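PDB 7D9E: gamma-glutamyltransferase 1 Threonine peptidase. MEROPS family T03 from Pseudomonas nitroreducens, which probably transfers the gamma-glutamyl group of donors such as glutamine to amines, as in theanine synthesis, or to water. Local coordinates for residues I306-F311 against D347-T352; K248-M253 against P266-G271. All blocks are in the same frame, centred on the assembly; numbering follows the deposited sequence.

Interaction 1: residues I306-F311 against D347-T352; sequences IEKRVF and DAISAT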
loop_
_atom_site.group_PDB
_atom_site.type_symbol
_atom_site.label_atom_id
_atom_site.label_comp_id
_atom_site.label_asym_id
_atom_site.label_seq_id
_atom_site.Cartn_x
_atom_site.Cartn_y
_atom_site.Cartn_z
ATOM N N ILE A 306 21.189 6.364 0.994
ATOM C CA ILE A 306 20.261 6.815 -0.033
ATOM C C ILE A 306 18.918 7.168 0.592
ATOM O O ILE A 306 18.335 8.223 0.300
ATOM C CB ILE A 306 20.118 5.753 -1.137
ATOM C CG1 ILE A 306 21.484 5.377 -1.715
ATOM C CG2 ILE A 306 19.216 6.291 -2.230
ATOM C CD1 ILE A 306 21.417 4.273 -2.747
ATOM N N GLU A 307 18.430 6.318 1.497
ATOM C CA GLU A 307 17.126 6.535 2.114
ATOM C C GLU A 307 17.087 7.825 2.923
ATOM O O GLU A 307 16.038 8.478 2.981
ATOM C CB GLU A 307 16.724 5.319 2.954
ATOM C CG GLU A 307 16.470 4.107 2.040
ATOM C CD GLU A 307 16.613 2.768 2.714
ATOM O OE1 GLU A 307 17.108 2.701 3.856
ATOM O OE2 GLU A 307 16.238 1.766 2.065
ATOM N N LYS A 308 18.221 8.236 3.501
ATOM C CA LYS A 308 18.265 9.498 4.227
ATOM C C LYS A 308 17.791 10.648 3.349
ATOM O O LYS A 308 17.006 11.501 3.786
ATOM C CB LYS A 308 19.690 9.778 4.702
ATOM C CG LYS A 308 20.052 9.117 6.039
ATOM C CD LYS A 308 21.490 9.446 6.383
ATOM C CE LYS A 308 21.769 9.433 7.885
ATOM N NZ LYS A 308 21.492 8.090 8.508
ATOM N N ARG A 309 18.291 10.697 2.105
ATOM C CA ARG A 309 17.985 11.816 1.220
ATOM C C ARG A 309 16.559 11.716 0.697
ATOM O O ARG A 309 15.869 12.732 0.563
ATOM C CB ARG A 309 18.990 11.851 0.067
ATOM C CG ARG A 309 20.292 12.568 0.399
ATOM C CD ARG A 309 21.224 11.643 1.169
ATOM N NE ARG A 309 22.365 12.371 1.715
ATOM C CZ ARG A 309 23.361 11.805 2.389
ATOM N NH1 ARG A 309 23.353 10.501 2.590
ATOM N NH2 ARG A 309 24.343 12.550 2.878
ATOM N N VAL A 310 16.105 10.505 0.401
ATOM C CA VAL A 310 14.739 10.275 -0.059
ATOM C C VAL A 310 13.737 10.746 0.983
ATOM O O VAL A 310 12.751 11.428 0.669
ATOM C CB VAL A 310 14.554 8.785 -0.397
ATOM C CG1 VAL A 310 13.085 8.462 -0.652
ATOM C CG2 VAL A 310 15.399 8.422 -1.579
ATOM N N PHE A 311 13.962 10.387 2.253
ATOM C CA PHE A 311 12.988 10.766 3.263
ATOM C C PHE A 311 13.082 12.242 3.614
ATOM O O PHE A 311 12.078 12.835 4.027
ATOM C CB PHE A 311 13.106 9.876 4.490
ATOM C CG PHE A 311 12.348 8.586 4.338
ATOM C CD1 PHE A 311 11.002 8.530 4.659
ATOM C CD2 PHE A 311 12.966 7.453 3.820
ATOM C CE1 PHE A 311 10.286 7.355 4.491
ATOM C CE2 PHE A 311 12.241 6.261 3.646
ATOM C CZ PHE A 311 10.916 6.220 3.994
ATOM N N ASP A 347 31.398 5.076 3.277
ATOM C CA ASP A 347 32.255 4.553 4.331
ATOM C C ASP A 347 31.811 4.927 5.739
ATOM O O ASP A 347 32.268 4.294 6.694
ATOM C CB ASP A 347 33.702 5.019 4.093
ATOM C CG ASP A 347 34.201 4.697 2.683
ATOM N N ALA A 348 30.916 5.902 5.893
ATOM C CA ALA A 348 30.481 6.358 7.206
ATOM C C ALA A 348 29.083 6.954 7.121
ATOM O O ALA A 348 28.610 7.335 6.050
ATOM C CB ALA A 348 31.450 7.400 7.785
ATOM N N ILE A 349 28.426 7.041 8.279
ATOM C CA ILE A 349 27.085 7.602 8.351
ATOM C C ILE A 349 27.161 9.116 8.214
ATOM O O ILE A 349 27.895 9.788 8.951
ATOM C CB ILE A 349 26.427 7.231 9.684
ATOM C CG1 ILE A 349 26.279 5.708 9.815
ATOM C CG2 ILE A 349 25.063 7.886 9.793
ATOM C CD1 ILE A 349 25.787 5.277 11.189
ATOM N N SER A 350 26.363 9.660 7.300
ATOM C CA SER A 350 26.242 11.105 7.164
ATOM C C SER A 350 25.555 11.706 8.382
ATOM O O SER A 350 24.627 11.118 8.943
ATOM C CB SER A 350 25.398 11.425 5.931
ATOM O OG SER A 350 26.091 11.147 4.729
ATOM N N ALA A 351 25.980 12.911 8.765
ATOM C CA ALA A 351 25.355 13.586 9.891
ATOM C C ALA A 351 23.896 13.874 9.572
ATOM O O ALA A 351 23.590 14.576 8.605
ATOM C CB ALA A 351 26.095 14.895 10.186
ATOM N N THR A 352 22.994 13.331 10.393
ATOM C CA THR A 352 21.565 13.476 10.135
ATOM C C THR A 352 21.164 14.942 10.103
ATOM O O THR A 352 20.351 15.349 9.267
ATOM C CB THR A 352 20.784 12.721 11.215
ATOM O OG1 THR A 352 21.059 11.321 11.094
ATOM C CG2 THR A 352 19.291 12.945 11.075
HETATM O O HOH W 1 19.382 9.295 10.361
#
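Two hydrogen bonds grip Ser350 OG. Arg309 NH2 donates one of them, reaching OG at 2.9 Å along a nearly straight path of 162°, with the hydroxyl lying at the edge of the guanidinium and close to its plane. The other joins OG to OE1 of Glu305, one helical turn before Arg309. Because that same OE1 forms a salt bridge with Arg309 NH1, serine, carboxylate and guanidinium close a small polar ring, while Glu343 pairs with NE. Partners at all three nitrogens should fix the rotation of the guanidinium, and the two carboxylates probably offset its charge. Arg309 sets off beside its own backbone N and turns about the CB-CG bond (chi2 81°), which carries the group out to the loop.

Lys308 runs alongside as the second arm. Its CE passes 3.5 Å from Ser350 O, and the last torsion turns the ammonium aside (chi4 60°), leaving NZ 3.8 Å from CG2 of Ile349, whose side chain crosses the lysine at about a right angle. NZ makes a salt bridge with Asp132 of the neighbouring chain and also donates to a water at 3.1 Å. That water in turn donates to Thr352 OG1 at 2.7 Å, so the ammonium reaches the threonine hydroxyl through the water.

The contact is a polar docking of an irregular tail onto one side of helix 297-317, beside the interface with the other chain. Glu343, the last residue of helix 334-343, ties that helix in through Arg309, and Arg340 bonds to Arg309 O. Elsewhere on helix 297-317, Ile306 and Val310 pack on helix 271-284, while Phe311 meets Phe98 of the neighbouring chain.

Interaction 2: residues K248-M253 against P266-G271; sequences KWREPM and PLPSSG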
loop_
_atom_site.group_PDB
_atom_site.type_symbol
_atom_site.label_atom_id
_atom_site.label_comp_id
_atom_site.label_asym_id
_atom_site.label_seq_id
_atom_site.Cartn_x
_atom_site.Cartn_y
_atom_site.Cartn_z
ATOM N N LYS A 248 -9.647 9.105 -9.403
ATOM C CA LYS A 248 -8.982 9.895 -10.430
ATOM C C LYS A 248 -7.997 9.038 -11.199
ATOM O O LYS A 248 -7.136 8.391 -10.602
ATOM C CB LYS A 248 -8.220 11.066 -9.793
ATOM C CG LYS A 248 -9.136 12.105 -9.144
ATOM C CD LYS A 248 -8.335 13.206 -8.460
ATOM N N TRP A 249 -8.090 9.089 -12.527
ATOM C CA TRP A 249 -7.051 8.522 -13.369
ATOM C C TRP A 249 -5.904 9.525 -13.438
ATOM O O TRP A 249 -6.128 10.730 -13.591
ATOM C CB TRP A 249 -7.598 8.271 -14.770
ATOM C CG TRP A 249 -8.673 7.209 -14.836
ATOM C CD1 TRP A 249 -10.034 7.407 -14.880
ATOM C CD2 TRP A 249 -8.478 5.788 -14.828
ATOM N NE1 TRP A 249 -10.685 6.196 -14.927
ATOM C CE2 TRP A 249 -9.755 5.188 -14.880
ATOM C CE3 TRP A 249 -7.347 4.965 -14.791
ATOM C CZ2 TRP A 249 -9.928 3.800 -14.901
ATOM C CZ3 TRP A 249 -7.527 3.592 -14.795
ATOM C CH2 TRP A 249 -8.809 3.024 -14.858
ATOM N N ARG A 250 -4.674 9.032 -13.288
ATOM C CA ARG A 250 -3.488 9.869 -13.368
ATOM C C ARG A 250 -2.456 9.196 -14.258
ATOM O O ARG A 250 -2.479 7.975 -14.453
ATOM C CB ARG A 250 -2.855 10.093 -11.982
ATOM C CG ARG A 250 -3.850 10.509 -10.884
ATOM C CD ARG A 250 -3.106 10.769 -9.604
ATOM N NE ARG A 250 -3.922 11.231 -8.473
ATOM C CZ ARG A 250 -4.274 12.490 -8.242
ATOM N NH1 ARG A 250 -3.904 13.461 -9.057
ATOM N NH2 ARG A 250 -4.991 12.765 -7.161
ATOM N N GLU A 251 -1.518 9.986 -14.756
ATOM C CA GLU A 251 -0.376 9.386 -15.442
ATOM C C GLU A 251 0.517 8.671 -14.433
ATOM O O GLU A 251 0.881 9.252 -13.406
ATOM C CB GLU A 251 0.417 10.433 -16.216
ATOM C CG GLU A 251 -0.369 10.996 -17.402
ATOM C CD GLU A 251 -0.646 9.940 -18.461
ATOM O OE1 GLU A 251 0.269 9.156 -18.790
ATOM O OE2 GLU A 251 -1.802 9.871 -18.920
ATOM N N PRO A 252 0.860 7.408 -14.659
ATOM C CA PRO A 252 1.744 6.728 -13.709
ATOM C C PRO A 252 3.133 7.325 -13.748
ATOM O O PRO A 252 3.547 7.914 -14.751
ATOM C CB PRO A 252 1.731 5.262 -14.172
ATOM C CG PRO A 252 1.325 5.315 -15.593
ATOM C CD PRO A 252 0.384 6.505 -15.725
ATOM N N MET A 253 3.833 7.204 -12.620
ATOM C CA MET A 253 5.258 7.510 -12.587
ATOM C C MET A 253 5.989 6.502 -13.466
ATOM O O MET A 253 5.735 5.301 -13.374
ATOM C CB MET A 253 5.784 7.410 -11.157
ATOM C CG MET A 253 7.297 7.450 -11.064
ATOM S SD MET A 253 8.028 9.031 -11.528
ATOM C CE MET A 253 7.045 10.053 -10.436
ATOM N N PRO A 266 2.246 7.617 -8.817
ATOM C CA PRO A 266 2.620 9.028 -8.685
ATOM C C PRO A 266 1.936 9.614 -7.452
ATOM O O PRO A 266 1.228 8.928 -6.717
ATOM C CB PRO A 266 2.047 9.614 -9.963
ATOM C CG PRO A 266 0.728 8.838 -10.123
ATOM C CD PRO A 266 1.052 7.442 -9.675
ATOM N N LEU A 267 2.166 10.907 -7.233
ATOM C CA LEU A 267 1.471 11.601 -6.166
ATOM C C LEU A 267 -0.031 11.387 -6.319
ATOM O O LEU A 267 -0.548 11.413 -7.441
ATOM C CB LEU A 267 1.798 13.093 -6.224
ATOM C CG LEU A 267 3.205 13.476 -5.770
ATOM C CD1 LEU A 267 3.430 14.948 -6.035
ATOM C CD2 LEU A 267 3.414 13.171 -4.296
ATOM N N PRO A 268 -0.768 11.185 -5.220
ATOM C CA PRO A 268 -0.399 11.363 -3.816
ATOM C C PRO A 268 0.373 10.230 -3.151
ATOM O O PRO A 268 0.531 10.268 -1.927
ATOM C CB PRO A 268 -1.765 11.536 -3.145
ATOM C CG PRO A 268 -2.637 10.640 -3.927
ATOM C CD PRO A 268 -2.202 10.846 -5.363
ATOM N N SER A 269 0.860 9.256 -3.912
ATOM C CA SER A 269 1.885 8.366 -3.391
ATOM C C SER A 269 3.240 9.041 -3.461
ATOM O O SER A 269 3.595 9.657 -4.475
ATOM C CB SER A 269 1.955 7.049 -4.151
ATOM O OG SER A 269 2.916 6.226 -3.477
ATOM N N SER A 270 4.007 8.904 -2.386
ATOM C CA SER A 270 5.411 9.272 -2.353
ATOM C C SER A 270 6.298 8.192 -2.964
ATOM O O SER A 270 7.486 8.448 -3.168
ATOM C CB SER A 270 5.838 9.512 -0.900
ATOM O OG SER A 270 5.748 8.320 -0.112
ATOM N N GLY A 271 5.734 7.032 -3.308
ATOM C CA GLY A 271 6.562 5.912 -3.727
ATOM C C GLY A 271 7.169 6.086 -5.103
ATOM O O GLY A 271 8.286 5.608 -5.360
#
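Pro266 lays its ring against the backbone of residues 251-253, with CG 3.3 Å from Glu251 O and CB 4.0 Å from Met253 N. The overlap continues from CB to CB of Met253 at 4.5 Å, an apolar touch at the point where the two segments run closest. Here the proline carbons cover backbone, and no hydrogen bond passes between the segments.

Arg250 covers the next part of the turn. Its chain leaves beside the backbone N and stays extended from CG to NE (chi2 -177°), so that CD comes within 3.4 Å of Leu267 O. The last turn (chi4 -84°) swings the guanidinium across the chain, and Leu267 O sits over one of its faces, where no N-H points at it. Pro268 CD lies 3.6 Å from Arg250 NE, approaching obliquely. A cis peptide joins Leu267 to Pro268, and both of these residues meet the arginine. The charge itself is held elsewhere: NE forms a salt bridge with Asp92, and NH1 bonds to Gln322. An alanine here would remove the salt bridge to Asp92 and the bond to Gln322, and would probably loosen the packing over the cis-proline turn.

Ser269 N bonds to Pro266 O at 2.8 Å, and Ser269 OG accepts from Gly271 N at 2.9 Å, capping the start of the next helix. The same OG bonds to Met74 O of the neighbouring chain. The side chain of Pro268 lies about 9 Å from the bound DON, so the turn is in the neighbourhood of the ligand.

Strand 248-257 pairs antiparallel with strands 87-93 and 260-264. The 266-271 turn carries the chain from strand 260-264 into helix 271-284, with Pro266 on Phe90 and Pro268 on Phe79 and Asp92.

In the fold
After strand 30-34 and two helices, the chain builds strands 77-84 and 87-93, and a run of helices brings it back to the same sheet at strand 248-257. Interaction 2 closes the short hairpin formed by the end of that strand and strand 260-264, then releases the chain into helix 271-284. Interaction 1 opens later, on helix 297-317, and closes a longer, largely helical loop through helices 328-332 and 334-343. The loops are therefore in series, neither nested nor crossing. The centres of interactions 1 and 2 are 26 Å apart, and the two do not touch. Helix 271-284 links them, starting at interaction 2 and packing on helix 297-317.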